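Local coordinates for hydrogenase expression/formation protein HypE (PDB 2Z1U) that binds ATP and magnesium and probably carries out an ATP-dependent step in making the cyanide ligands of [NiFe] hydrogenases during their maturation, at residues Pro89-Cys94 with Gly122-Thr127; Gly165-Ile170 with Ala299-Ser304; Ile63-Gly68 with Val194-Ala199; Ser57-Pro62 with Lys140-Thr145. One frame throughout, in Å; residues are numbered along the deposited sequence.

How the interactions relate
Interactions 1 and 4 belong to one four-stranded sheet, where strands 87-99 and 141-151 are neighbours, and they touch through Ser93 O and Thr145 CB, 3.4 Å apart. The segments of interactions 3 and 4 alternate along the chain, their centres about 14 Å apart, and interaction 3 links this N-terminal half to the C-terminal half. Interaction 2 lies in the C-terminal sheet, its centre about 32 Å from those of interactions 1 and 4. All stand at different removes from nucleotide: interaction 1 meets ATP directly, while the side chains of Tyr58, Ser198 and Ile170 come within about 6, 11 and 14 Å of a bound ATP. Interactions 1 and 4 also touch the second subunit.

Interaction 1. Residues Pro89-Cys94 with Gly122-Thr127; sequences PRYLSC and GVFIVT. With ATP (adenosine-5'-triphosphate), chain D.
Cys94 and Thr127 meet where two parallel strands pass the ATP. The sulfur of Cys94 sits 3.5 Å from Ile125 CG2. The same SG comes within 3.4 Å of ATP N1; chi1 of 55° places it between the backbone N and carbonyl carbon, on the side of the adenine. Thr127 uses its two branches differently: CG2 packs on Ser93 CB, while OG1, anti to the backbone N, comes 3.2 Å from O2' of the ATP ribose.

Leading up to this point, the backbones are joined by the offset bonds of parallel strands. Leu92 gives its N-H to Phe124 O at 2.9 Å, an almost straight bond (171°), and accepts Val126 N at its own O. Cys94 N then donates to Thr127 O, tying the two ATP-facing residues together.

The side chains between fill both faces. Tyr91 crosses Val126 at about a right angle, with CD1 3.3 Å from CG1, and on the other face Val123 CG1 rests on Leu92 CG at 3.9 Å. The branched methyls of the two valines thus suit a buried region, packing on the Tyr91 ring and Leu92. Farther from the ATP a water links Arg90 O, Arg90 NE and Gly122 O, while Arg90 NH1 makes a salt bridge to Glu150. Arg90 and Tyr91 form a classic bulge opposite Ile148 of strand 141-151.

The pair belongs to a beta-alpha-beta unit whose connection is helix 104-121. Gly128 N and, from the second subunit, Arg223 also bond to the ATP, at a site between subunits. The contact's chemistry adds a sulfur beside the adenine and a hydroxyl near the ribose, carried on strands whose backbones are bonded to each other.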
loop_
_atom_site.group_PDB
_atom_site.type_symbol
_atom_site.label_atom_id
_atom_site.label_comp_id
_atom_site.label_asym_id
_atom_site.label_seq_id
_atom_site.Cartn_x
_atom_site.Cartn_y
_atom_site.Cartn_z
ATOM N N PRO A 89 7.412 12.396 -8.008
ATOM C CA PRO A 89 7.483 11.154 -7.232
ATOM C C PRO A 89 8.929 10.823 -6.900
ATOM O O PRO A 89 9.813 11.040 -7.733
ATOM C CB PRO A 89 6.903 10.093 -8.183
ATOM C CG PRO A 89 6.180 10.869 -9.249
ATOM C CD PRO A 89 6.897 12.167 -9.377
ATOM N N ARG A 90 9.158 10.334 -5.683
ATOM C CA ARG A 90 10.494 10.057 -5.208
ATOM C C ARG A 90 10.628 8.612 -4.762
ATOM O O ARG A 90 11.624 7.939 -5.097
ATOM C CB ARG A 90 10.852 10.979 -4.034
ATOM C CG ARG A 90 10.893 12.471 -4.385
ATOM C CD ARG A 90 12.078 12.822 -5.284
ATOM N NE ARG A 90 13.333 12.233 -4.822
ATOM C CZ ARG A 90 14.059 12.702 -3.806
ATOM N NH1 ARG A 90 13.643 13.761 -3.119
ATOM N NH2 ARG A 90 15.201 12.106 -3.459
ATOM N N TYR A 91 9.640 8.148 -3.990
ATOM C CA TYR A 91 9.762 6.887 -3.240
ATOM C C TYR A 91 8.497 6.073 -3.270
ATOM O O TYR A 91 7.411 6.608 -3.085
ATOM C CB TYR A 91 10.147 7.150 -1.775
ATOM C CG TYR A 91 11.451 7.913 -1.614
ATOM C CD1 TYR A 91 12.651 7.380 -2.095
ATOM C CD2 TYR A 91 11.483 9.162 -0.994
ATOM C CE1 TYR A 91 13.855 8.056 -1.956
ATOM C CE2 TYR A 91 12.682 9.850 -0.845
ATOM C CZ TYR A 91 13.864 9.291 -1.327
ATOM O OH TYR A 91 15.054 9.977 -1.193
ATOM N N LEU A 92 8.648 4.780 -3.513
ATOM C CA LEU A 92 7.513 3.851 -3.523
ATOM C C LEU A 92 7.678 2.796 -2.425
ATOM O O LEU A 92 8.795 2.452 -2.040
ATOM C CB LEU A 92 7.446 3.132 -4.883
ATOM C CG LEU A 92 7.011 3.819 -6.210
ATOM C CD1 LEU A 92 5.829 3.122 -6.861
ATOM C CD2 LEU A 92 6.781 5.318 -6.154
ATOM N N SER A 93 6.558 2.303 -1.915
ATOM C CA SER A 93 6.528 1.046 -1.189
ATOM C C SER A 93 5.831 -0.003 -2.066
ATOM O O SER A 93 5.051 0.345 -2.951
ATOM C CB SER A 93 5.756 1.202 0.118
ATOM O OG SER A 93 4.396 1.530 -0.136
ATOM N N CYS A 94 6.095 -1.282 -1.799
ATOM C CA CYS A 94 5.398 -2.370 -2.491
ATOM C C CYS A 94 4.936 -3.446 -1.517
ATOM O O CYS A 94 5.691 -3.892 -0.674
ATOM C CB CYS A 94 6.259 -2.991 -3.591
ATOM S SG CYS A 94 7.850 -3.553 -3.040
ATOM N N GLY A 122 13.212 7.269 -12.147
ATOM C CA GLY A 122 14.027 8.049 -11.207
ATOM C C GLY A 122 13.502 7.968 -9.780
ATOM O O GLY A 122 13.600 8.920 -9.010
ATOM N N VAL A 123 12.969 6.800 -9.444
ATOM C CA VAL A 123 12.266 6.542 -8.214
ATOM C C VAL A 123 12.932 5.326 -7.513
ATOM O O VAL A 123 13.529 4.477 -8.169
ATOM C CB VAL A 123 10.744 6.359 -8.607
ATOM C CG1 VAL A 123 10.159 5.018 -8.235
ATOM C CG2 VAL A 123 9.896 7.559 -8.196
ATOM N N PHE A 124 12.867 5.252 -6.186
ATOM C CA PHE A 124 13.316 4.061 -5.490
ATOM C C PHE A 124 12.184 3.364 -4.757
ATOM O O PHE A 124 11.330 4.015 -4.181
ATOM C CB PHE A 124 14.407 4.394 -4.472
ATOM C CG PHE A 124 15.719 4.768 -5.104
ATOM C CD1 PHE A 124 16.528 3.792 -5.672
ATOM C CD2 PHE A 124 16.119 6.101 -5.170
ATOM C CE1 PHE A 124 17.748 4.123 -6.271
ATOM C CE2 PHE A 124 17.327 6.455 -5.775
ATOM C CZ PHE A 124 18.151 5.459 -6.317
ATOM N N ILE A 125 12.225 2.032 -4.745
ATOM C CA ILE A 125 11.347 1.249 -3.874
ATOM C C ILE A 125 12.048 1.127 -2.532
ATOM O O ILE A 125 13.105 0.479 -2.423
ATOM C CB ILE A 125 10.983 -0.119 -4.496
ATOM C CG1 ILE A 125 10.106 0.110 -5.745
ATOM C CG2 ILE A 125 10.222 -0.976 -3.498
ATOM C CD1 ILE A 125 10.275 -0.913 -6.800
ATOM N N VAL A 126 11.486 1.786 -1.521
ATOM C CA VAL A 126 12.199 1.980 -0.239
ATOM C C VAL A 126 11.783 1.060 0.895
ATOM O O VAL A 126 12.495 0.951 1.891
ATOM C CB VAL A 126 12.115 3.459 0.271
ATOM C CG1 VAL A 126 12.844 4.400 -0.700
ATOM C CG2 VAL A 126 10.631 3.907 0.512
ATOM N N THR A 127 10.627 0.417 0.757
ATOM C CA THR A 127 10.067 -0.384 1.853
ATOM C C THR A 127 8.994 -1.303 1.255
ATOM O O THR A 127 8.434 -1.009 0.208
ATOM C CB THR A 127 9.508 0.522 3.017
ATOM O OG1 THR A 127 9.365 -0.234 4.234
ATOM C CG2 THR A 127 8.165 1.177 2.658
HETATM P PG ATP D . 5.199 -8.402 9.355
HETATM O O1G ATP D . 4.859 -8.175 7.871
HETATM O O2G ATP D . 5.488 -9.842 9.647
HETATM O O3G ATP D . 4.222 -7.762 10.331
HETATM P PB ATP D . 7.205 -6.290 9.340
HETATM O O1B ATP D . 6.173 -5.642 8.394
HETATM O O2B ATP D . 7.682 -5.490 10.514
HETATM O O3B ATP D . 6.621 -7.731 9.723
HETATM P PA ATP D . 8.531 -7.534 7.148
HETATM O O1A ATP D . 8.905 -8.942 7.602
HETATM O O2A ATP D . 7.247 -7.500 6.366
HETATM O O3A ATP D . 8.527 -6.557 8.462
HETATM O "O5'" ATP D . 9.704 -6.837 6.368
HETATM C "C5'" ATP D . 11.079 -7.013 6.734
HETATM C "C4'" ATP D . 11.889 -6.065 5.876
HETATM O "O4'" ATP D . 11.803 -6.555 4.522
HETATM C "C3'" ATP D . 11.328 -4.653 5.867
HETATM O "O3'" ATP D . 12.434 -3.731 5.839
HETATM C "C2'" ATP D . 10.552 -4.546 4.550
HETATM O "O2'" ATP D . 10.618 -3.211 4.046
HETATM C "C1'" ATP D . 11.296 -5.538 3.634
HETATM N N9 ATP D . 10.413 -6.203 2.638
HETATM C C8 ATP D . 9.534 -7.192 2.856
HETATM N N7 ATP D . 8.929 -7.552 1.700
HETATM C C5 ATP D . 9.421 -6.735 0.750
HETATM C C6 ATP D . 9.209 -6.555 -0.707
HETATM N N6 ATP D . 8.302 -7.325 -1.347
HETATM N N1 ATP D . 9.922 -5.619 -1.324
HETATM C C2 ATP D . 10.822 -4.825 -0.712
HETATM N N3 ATP D . 11.068 -4.953 0.614
HETATM C C4 ATP D . 10.402 -5.875 1.356
HETATM O O HOH W 1 13.770 9.377 -6.086
#

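Interaction 2. Residues Gly165-Ile170 with Ala299-Ser304; sequences GDAILI and AARIGS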
loop_
_atom_site.group_PDB
_atom_site.type_symbol
_atom_site.label_atom_id
_atom_site.label_comp_id
_atom_site.label_asym_id
_atom_site.label_seq_id
_atom_site.Cartn_x
_atom_site.Cartn_y
_atom_site.Cartn_z
ATOM N N GLY A 165 -13.380 28.074 -20.373
ATOM C CA GLY A 165 -12.357 28.517 -21.318
ATOM C C GLY A 165 -11.101 27.656 -21.375
ATOM O O GLY A 165 -10.276 27.831 -22.275
ATOM N N ASP A 166 -10.956 26.737 -20.415
ATOM C CA ASP A 166 -9.820 25.802 -20.375
ATOM C C ASP A 166 -9.817 24.869 -21.587
ATOM O O ASP A 166 -10.877 24.408 -22.024
ATOM C CB ASP A 166 -9.862 24.950 -19.108
ATOM C CG ASP A 166 -9.362 25.686 -17.874
ATOM O OD1 ASP A 166 -8.913 26.852 -17.970
ATOM O OD2 ASP A 166 -9.411 25.078 -16.789
ATOM N N ALA A 167 -8.627 24.590 -22.118
ATOM C CA ALA A 167 -8.485 23.557 -23.128
ATOM C C ALA A 167 -8.384 22.192 -22.442
ATOM O O ALA A 167 -7.909 22.094 -21.310
ATOM C CB ALA A 167 -7.264 23.824 -23.987
ATOM N N ILE A 168 -8.856 21.147 -23.112
ATOM C CA ILE A 168 -8.707 19.779 -22.616
ATOM C C ILE A 168 -7.797 19.087 -23.589
ATOM O O ILE A 168 -8.103 19.006 -24.784
ATOM C CB ILE A 168 -10.051 19.006 -22.531
ATOM C CG1 ILE A 168 -11.078 19.760 -21.684
ATOM C CG2 ILE A 168 -9.823 17.596 -21.953
ATOM C CD1 ILE A 168 -12.506 19.160 -21.739
ATOM N N LEU A 169 -6.639 18.670 -23.078
ATOM C CA LEU A 169 -5.614 18.016 -23.878
ATOM C C LEU A 169 -5.479 16.552 -23.472
ATOM O O LEU A 169 -5.638 16.182 -22.298
ATOM C CB LEU A 169 -4.251 18.713 -23.710
ATOM C CG LEU A 169 -4.086 20.224 -23.855
ATOM C CD1 LEU A 169 -2.605 20.580 -23.648
ATOM C CD2 LEU A 169 -4.584 20.732 -25.225
ATOM N N ILE A 170 -5.193 15.719 -24.463
ATOM C CA ILE A 170 -4.871 14.319 -24.212
ATOM C C ILE A 170 -3.440 14.065 -24.659
ATOM O O ILE A 170 -2.966 14.676 -25.642
ATOM C CB ILE A 170 -5.881 13.382 -24.939
ATOM C CG1 ILE A 170 -5.896 11.996 -24.298
ATOM C CG2 ILE A 170 -5.589 13.326 -26.459
ATOM C CD1 ILE A 170 -6.460 11.948 -22.864
ATOM N N ALA A 299 -0.633 13.046 -29.028
ATOM C CA ALA A 299 -1.121 14.126 -28.152
ATOM C C ALA A 299 -1.991 15.083 -28.959
ATOM O O ALA A 299 -1.670 15.385 -30.102
ATOM C CB ALA A 299 0.033 14.877 -27.499
ATOM N N ALA A 300 -3.105 15.526 -28.372
ATOM C CA ALA A 300 -4.061 16.387 -29.082
ATOM C C ALA A 300 -4.931 17.235 -28.168
ATOM O O ALA A 300 -5.211 16.865 -27.035
ATOM C CB ALA A 300 -4.948 15.555 -30.013
ATOM N N ARG A 301 -5.341 18.389 -28.676
ATOM C CA ARG A 301 -6.422 19.134 -28.068
ATOM C C ARG A 301 -7.711 18.342 -28.388
ATOM O O ARG A 301 -7.993 18.058 -29.556
ATOM C CB ARG A 301 -6.477 20.542 -28.652
ATOM C CG ARG A 301 -7.531 21.450 -28.035
ATOM C CD ARG A 301 -7.761 22.640 -28.933
ATOM N NE ARG A 301 -6.586 23.507 -29.052
ATOM C CZ ARG A 301 -6.357 24.571 -28.287
ATOM N NH1 ARG A 301 -5.261 25.300 -28.477
ATOM N NH2 ARG A 301 -7.229 24.907 -27.333
ATOM N N ILE A 302 -8.450 17.928 -27.362
ATOM C CA ILE A 302 -9.702 17.170 -27.621
ATOM C C ILE A 302 -11.000 17.914 -27.307
ATOM O O ILE A 302 -12.102 17.431 -27.621
ATOM C CB ILE A 302 -9.729 15.790 -26.904
ATOM C CG1 ILE A 302 -9.806 15.962 -25.373
ATOM C CG2 ILE A 302 -8.548 14.930 -27.345
ATOM C CD1 ILE A 302 -10.059 14.668 -24.610
ATOM N N GLY A 303 -10.887 19.090 -26.703
ATOM C CA GLY A 303 -12.089 19.818 -26.303
ATOM C C GLY A 303 -11.812 20.992 -25.387
ATOM O O GLY A 303 -10.689 21.505 -25.329
ATOM N N SER A 304 -12.850 21.425 -24.682
ATOM C CA SER A 304 -12.762 22.595 -23.816
ATOM C C SER A 304 -13.709 22.497 -22.616
ATOM O O SER A 304 -14.665 21.705 -22.619
ATOM C CB SER A 304 -13.011 23.884 -24.614
ATOM O OG SER A 304 -14.348 23.961 -25.110
#
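The carbonyl oxygen of Ile168 is gripped by two successive N-H groups of the opposite strand. Ile302 N donates to it at 2.8 Å, nearly in line with the C=O, and Gly303 N adds a weak bond at 3.4 Å. Ile302 and Gly303 thus share one partner, a classic beta bulge that shifts the antiparallel register by a residue. Glycine suits this place: its fully extended backbone (phi 168°) is awkward for a residue with a side chain. In return Ile168 N bonds to Gly303 O, approaching from well above the plane of that carbonyl. Beyond the bulge Ile170 and Ala300 exchange two regular bonds, Ile170 N to Ala300 O being 2.8 Å.

On one face three isoleucines interlock. Ile302 presses its CG2 against Ile170 CG2 at 3.5 Å, tighter than usual for carbons. Its CG1, held between the backbone N and carbonyl carbon (chi1 68°), meets Ile168 CG2 at 3.8 Å. On the other face Leu169 CD2 lies against the CA and CB of Arg301. The arginine bends at chi3, bringing NH2 to 3.5 Å from Ala167 CB, and its charge is met by Glu280 and Glu284.

In the C-terminal sheet the pair has strand 275-278 beyond 167-170 and strand 240-244 beyond 300-306. Helix 225-237 packs on the isoleucines, and helix 280-291 on Ala167 and Leu169.

Interaction 3. Residues Ile63-Gly68 with Val194-Ala199; sequences IFFPGG and VCSDSA
Pro66 and Ser196 make the firm part of this contact, at the tip of a type II turn running from Phe65 to Gly68. Ser196 N donates to Pro66 O at 2.9 Å, and Pro66 CB packs on Cys195 CB at 3.6 Å. The edge of the Phe65 ring meets Ser196 CB, with CE1 at 3.6 Å, while Gly68 O stands over the centre of one ring face. Gly67 suits the third place of the turn: its phi of 90° is natural for glycine, and a beta carbon would run into Ser196 O. Ser196 OG, anti to its backbone N, accepts Ser198 N at 3.2 Å in an ST turn and also bonds to His177, which fixes the loop facing the turn.

On the looser side a water bridges the two segments, donating to Gly67 O at 2.7 Å and to Ser198 O at 3.0 Å.

The contact ties the N-terminal AIR synthase-related region to the C-terminal one, joining the hairpin turn between strands 64-65 and 68-69 to the loop after helix 176-184. Phe65 and Ser198 lean on Leu73 of helix 70-83, while Pro66 touches Gln184 at the end of helix 176-184.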
loop_
_atom_site.group_PDB
_atom_site.type_symbol
_atom_site.label_atom_id
_atom_site.label_comp_id
_atom_site.label_asym_id
_atom_site.label_seq_id
_atom_site.Cartn_x
_atom_site.Cartn_y
_atom_site.Cartn_z
ATOM N N ILE A 63 -1.049 -11.703 -16.096
ATOM C CA ILE A 63 0.047 -11.008 -15.428
ATOM C C ILE A 63 0.985 -10.403 -16.455
ATOM O O ILE A 63 1.511 -9.308 -16.239
ATOM C CB ILE A 63 0.847 -11.972 -14.500
ATOM C CG1 ILE A 63 -0.033 -12.470 -13.355
ATOM C CG2 ILE A 63 2.122 -11.319 -13.980
ATOM C CD1 ILE A 63 0.715 -13.363 -12.356
ATOM N N PHE A 64 1.188 -11.132 -17.554
ATOM C CA PHE A 64 2.035 -10.701 -18.670
ATOM C C PHE A 64 1.188 -10.475 -19.926
ATOM O O PHE A 64 0.292 -11.268 -20.234
ATOM C CB PHE A 64 3.159 -11.726 -18.945
ATOM C CG PHE A 64 4.087 -11.956 -17.756
ATOM C CD1 PHE A 64 5.106 -11.052 -17.458
ATOM C CD2 PHE A 64 3.930 -13.073 -16.937
ATOM C CE1 PHE A 64 5.943 -11.236 -16.346
ATOM C CE2 PHE A 64 4.768 -13.276 -15.826
ATOM C CZ PHE A 64 5.776 -12.351 -15.531
ATOM N N PHE A 65 1.481 -9.386 -20.638
ATOM C CA PHE A 65 0.752 -8.990 -21.862
ATOM C C PHE A 65 1.696 -8.173 -22.751
ATOM O O PHE A 65 2.720 -7.706 -22.268
ATOM C CB PHE A 65 -0.515 -8.181 -21.508
ATOM C CG PHE A 65 -0.336 -7.232 -20.343
ATOM C CD1 PHE A 65 0.085 -5.919 -20.556
ATOM C CD2 PHE A 65 -0.580 -7.652 -19.033
ATOM C CE1 PHE A 65 0.253 -5.039 -19.479
ATOM C CE2 PHE A 65 -0.402 -6.783 -17.954
ATOM C CZ PHE A 65 0.015 -5.472 -18.180
ATOM N N PRO A 66 1.398 -8.045 -24.064
ATOM C CA PRO A 66 2.211 -7.154 -24.894
ATOM C C PRO A 66 2.338 -5.754 -24.287
ATOM O O PRO A 66 1.325 -5.131 -23.954
ATOM C CB PRO A 66 1.427 -7.107 -26.208
ATOM C CG PRO A 66 0.803 -8.455 -26.284
ATOM C CD PRO A 66 0.379 -8.744 -24.870
ATOM N N GLY A 67 3.575 -5.289 -24.117
ATOM C CA GLY A 67 3.841 -3.924 -23.664
ATOM C C GLY A 67 3.946 -3.726 -22.163
ATOM O O GLY A 67 4.240 -2.619 -21.704
ATOM N N GLY A 68 3.684 -4.771 -21.380
ATOM C CA GLY A 68 3.873 -4.646 -19.948
ATOM C C GLY A 68 3.596 -5.886 -19.137
ATOM O O GLY A 68 3.483 -6.994 -19.675
ATOM N N VAL A 194 -1.154 -3.274 -31.325
ATOM C CA VAL A 194 -2.005 -3.224 -30.143
ATOM C C VAL A 194 -1.299 -3.802 -28.927
ATOM O O VAL A 194 -1.166 -5.021 -28.786
ATOM C CB VAL A 194 -3.355 -3.961 -30.372
ATOM C CG1 VAL A 194 -4.220 -3.924 -29.111
ATOM C CG2 VAL A 194 -4.112 -3.356 -31.564
ATOM N N CYS A 195 -0.850 -2.918 -28.045
ATOM C CA CYS A 195 -0.247 -3.349 -26.788
ATOM C C CYS A 195 -0.514 -2.340 -25.679
ATOM O O CYS A 195 -0.964 -1.219 -25.942
ATOM C CB CYS A 195 1.255 -3.555 -26.961
ATOM S SG CYS A 195 2.098 -2.097 -27.527
ATOM N N SER A 196 -0.226 -2.745 -24.443
ATOM C CA SER A 196 -0.324 -1.845 -23.310
ATOM C C SER A 196 0.574 -0.638 -23.509
ATOM O O SER A 196 1.629 -0.722 -24.146
ATOM C CB SER A 196 0.043 -2.556 -22.016
ATOM O OG SER A 196 -0.089 -1.690 -20.898
ATOM N N ASP A 197 0.136 0.481 -22.953
ATOM C CA ASP A 197 0.864 1.736 -23.027
ATOM C C ASP A 197 1.538 2.040 -21.687
ATOM O O ASP A 197 2.030 3.151 -21.472
ATOM C CB ASP A 197 -0.097 2.870 -23.411
ATOM C CG ASP A 197 -1.304 2.984 -22.475
ATOM O OD1 ASP A 197 -1.556 2.097 -21.619
ATOM O OD2 ASP A 197 -2.019 3.992 -22.607
ATOM N N SER A 198 1.546 1.051 -20.795
ATOM C CA SER A 198 2.113 1.207 -19.453
ATOM C C SER A 198 3.421 1.985 -19.538
ATOM O O SER A 198 4.402 1.526 -20.129
ATOM C CB SER A 198 2.326 -0.152 -18.789
ATOM O OG SER A 198 2.755 -0.009 -17.439
ATOM N N ALA A 199 3.411 3.194 -18.985
ATOM C CA ALA A 199 4.580 4.063 -19.046
ATOM C C ALA A 199 4.471 5.124 -17.979
ATOM O O ALA A 199 3.382 5.561 -17.624
ATOM C CB ALA A 199 4.716 4.730 -20.458
HETATM O O HOH W 2 5.687 -1.164 -20.012
#

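Interaction 4. Residues Ser57-Pro62 with Lys140-Thr145; sequences SYTVDP and KMFINT
The ring of Tyr58 has Ile143 O at its edge, near the ring plane, 3.4 Å from CD1. Thr145 OG1 approaches the same ring obliquely, 3.4 Å from CE1, and Ile70 of helix 70-83 packs against this tyrosine. Across the strands the Phe142 ring receives Thr59 CG2 at an oblique angle, 3.8 Å from CD2. These groups dress an antiparallel pair at one margin of the four-stranded sheet of the PurM-like N-terminal domain.

Tyr58 and Ile143 form its hydrogen-bonded pair. Tyr58 N reaches Ile143 O at 2.6 Å, a short but bent bond (142°). The return bond from Ile143 N to Tyr58 O, 3.2 Å long, is straighter and uses a lone pair of the oxygen.

Tyrosine suits this place because its ring edge packs by the strand pair while its hydroxyl reaches helix 70-83. With CG beside the backbone N, chi1 of -63° brings the CD1 edge of the ring up to Ile143 O, and the OH bonds to Thr78. Thr145 OG1 bonds to Thr78 as well, so one helix residue holds both side chains. Ser57 lies at the subunit interface, where its backbone N and O bond to Asp129 and Lys131 of the second subunit, residues that bind ATP.

Past Thr59 the two chains part, and a water takes over the link as donor, its oxygen lying 2.8 Å from each of Val60 O and Met141 O.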
loop_
_atom_site.group_PDB
_atom_site.type_symbol
_atom_site.label_atom_id
_atom_site.label_comp_id
_atom_site.label_asym_id
_atom_site.label_seq_id
_atom_site.Cartn_x
_atom_site.Cartn_y
_atom_site.Cartn_z
ATOM N N SER A 57 -3.754 -0.840 -5.722
ATOM C CA SER A 57 -3.474 -2.261 -5.848
ATOM C C SER A 57 -3.650 -2.647 -7.305
ATOM O O SER A 57 -4.462 -2.057 -8.005
ATOM C CB SER A 57 -4.401 -3.121 -4.994
ATOM O OG SER A 57 -4.304 -2.798 -3.627
ATOM N N TYR A 58 -2.906 -3.665 -7.732
ATOM C CA TYR A 58 -2.861 -4.097 -9.125
ATOM C C TYR A 58 -3.273 -5.560 -9.184
ATOM O O TYR A 58 -2.757 -6.393 -8.440
ATOM C CB TYR A 58 -1.470 -3.822 -9.726
ATOM C CG TYR A 58 -1.190 -2.329 -9.731
ATOM C CD1 TYR A 58 -0.643 -1.709 -8.601
ATOM C CD2 TYR A 58 -1.544 -1.520 -10.835
ATOM C CE1 TYR A 58 -0.420 -0.346 -8.563
ATOM C CE2 TYR A 58 -1.338 -0.111 -10.808
ATOM C CZ TYR A 58 -0.768 0.463 -9.658
ATOM O OH TYR A 58 -0.501 1.824 -9.568
ATOM N N THR A 59 -4.251 -5.847 -10.038
ATOM C CA THR A 59 -4.943 -7.139 -10.043
ATOM C C THR A 59 -5.062 -7.661 -11.481
ATOM O O THR A 59 -5.898 -8.515 -11.770
ATOM C CB THR A 59 -6.374 -7.028 -9.425
ATOM O OG1 THR A 59 -7.105 -6.022 -10.122
ATOM C CG2 THR A 59 -6.324 -6.651 -7.940
ATOM N N VAL A 60 -4.213 -7.155 -12.370
ATOM C CA VAL A 60 -4.343 -7.429 -13.814
ATOM C C VAL A 60 -4.281 -8.933 -14.120
ATOM O O VAL A 60 -3.483 -9.690 -13.539
ATOM C CB VAL A 60 -3.305 -6.629 -14.654
ATOM C CG1 VAL A 60 -1.896 -7.127 -14.389
ATOM C CG2 VAL A 60 -3.626 -6.665 -16.170
ATOM N N ASP A 61 -5.168 -9.353 -15.008
ATOM C CA ASP A 61 -5.211 -10.717 -15.487
ATOM C C ASP A 61 -5.323 -10.641 -16.997
ATOM O O ASP A 61 -6.304 -10.086 -17.501
ATOM C CB ASP A 61 -6.410 -11.445 -14.877
ATOM C CG ASP A 61 -6.537 -12.878 -15.362
ATOM O OD1 ASP A 61 -7.683 -13.295 -15.627
ATOM O OD2 ASP A 61 -5.506 -13.576 -15.494
ATOM N N PRO A 62 -4.331 -11.193 -17.738
ATOM C CA PRO A 62 -3.152 -11.943 -17.291
ATOM C C PRO A 62 -2.033 -11.061 -16.720
ATOM O O PRO A 62 -2.071 -9.836 -16.859
ATOM C CB PRO A 62 -2.675 -12.631 -18.574
ATOM C CG PRO A 62 -3.072 -11.697 -19.657
ATOM C CD PRO A 62 -4.374 -11.080 -19.213
ATOM N N LYS A 140 -2.797 -16.130 -8.016
ATOM C CA LYS A 140 -1.365 -15.942 -8.343
ATOM C C LYS A 140 -0.683 -14.788 -7.607
ATOM O O LYS A 140 0.282 -15.002 -6.866
ATOM C CB LYS A 140 -1.119 -15.781 -9.855
ATOM C CG LYS A 140 -1.735 -16.833 -10.760
ATOM C CD LYS A 140 -1.251 -16.641 -12.191
ATOM C CE LYS A 140 -2.366 -16.855 -13.197
ATOM N NZ LYS A 140 -3.220 -18.010 -12.871
ATOM N N MET A 141 -1.167 -13.563 -7.820
ATOM C CA MET A 141 -0.417 -12.393 -7.360
ATOM C C MET A 141 -1.154 -11.078 -7.500
ATOM O O MET A 141 -1.635 -10.735 -8.594
ATOM C CB MET A 141 0.883 -12.313 -8.160
ATOM C CG MET A 141 1.735 -11.091 -7.931
ATOM S SD MET A 141 3.091 -11.218 -9.101
ATOM C CE MET A 141 3.871 -9.684 -8.798
ATOM N N PHE A 142 -1.198 -10.333 -6.393
ATOM C CA PHE A 142 -1.609 -8.937 -6.403
ATOM C C PHE A 142 -0.461 -8.105 -5.855
ATOM O O PHE A 142 0.341 -8.590 -5.051
ATOM C CB PHE A 142 -2.861 -8.707 -5.540
ATOM C CG PHE A 142 -4.026 -9.611 -5.883
ATOM C CD1 PHE A 142 -4.740 -10.246 -4.875
ATOM C CD2 PHE A 142 -4.394 -9.838 -7.207
ATOM C CE1 PHE A 142 -5.804 -11.081 -5.177
ATOM C CE2 PHE A 142 -5.460 -10.674 -7.522
ATOM C CZ PHE A 142 -6.163 -11.292 -6.505
ATOM N N ILE A 143 -0.382 -6.846 -6.280
ATOM C CA ILE A 143 0.642 -5.947 -5.759
ATOM C C ILE A 143 -0.035 -4.638 -5.403
ATOM O O ILE A 143 -0.814 -4.097 -6.204
ATOM C CB ILE A 143 1.760 -5.655 -6.812
ATOM C CG1 ILE A 143 2.289 -6.943 -7.448
ATOM C CG2 ILE A 143 2.909 -4.838 -6.190
ATOM C CD1 ILE A 143 3.310 -6.703 -8.609
ATOM N N ASN A 144 0.248 -4.138 -4.203
ATOM C CA ASN A 144 -0.063 -2.764 -3.892
ATOM C C ASN A 144 1.212 -1.930 -3.938
ATOM O O ASN A 144 2.283 -2.366 -3.469
ATOM C CB ASN A 144 -0.706 -2.644 -2.507
ATOM C CG ASN A 144 -1.006 -1.193 -2.138
ATOM O OD1 ASN A 144 -0.110 -0.469 -1.727
ATOM N ND2 ASN A 144 -2.268 -0.774 -2.288
ATOM N N THR A 145 1.118 -0.730 -4.510
ATOM C CA THR A 145 2.213 0.222 -4.376
ATOM C C THR A 145 1.695 1.555 -3.861
ATOM O O THR A 145 0.593 1.965 -4.200
ATOM C CB THR A 145 3.023 0.431 -5.681
ATOM O OG1 THR A 145 2.165 0.812 -6.750
ATOM C CG2 THR A 145 3.831 -0.844 -6.068
HETATM O O HOH W 3 -3.308 -10.442 -10.809
#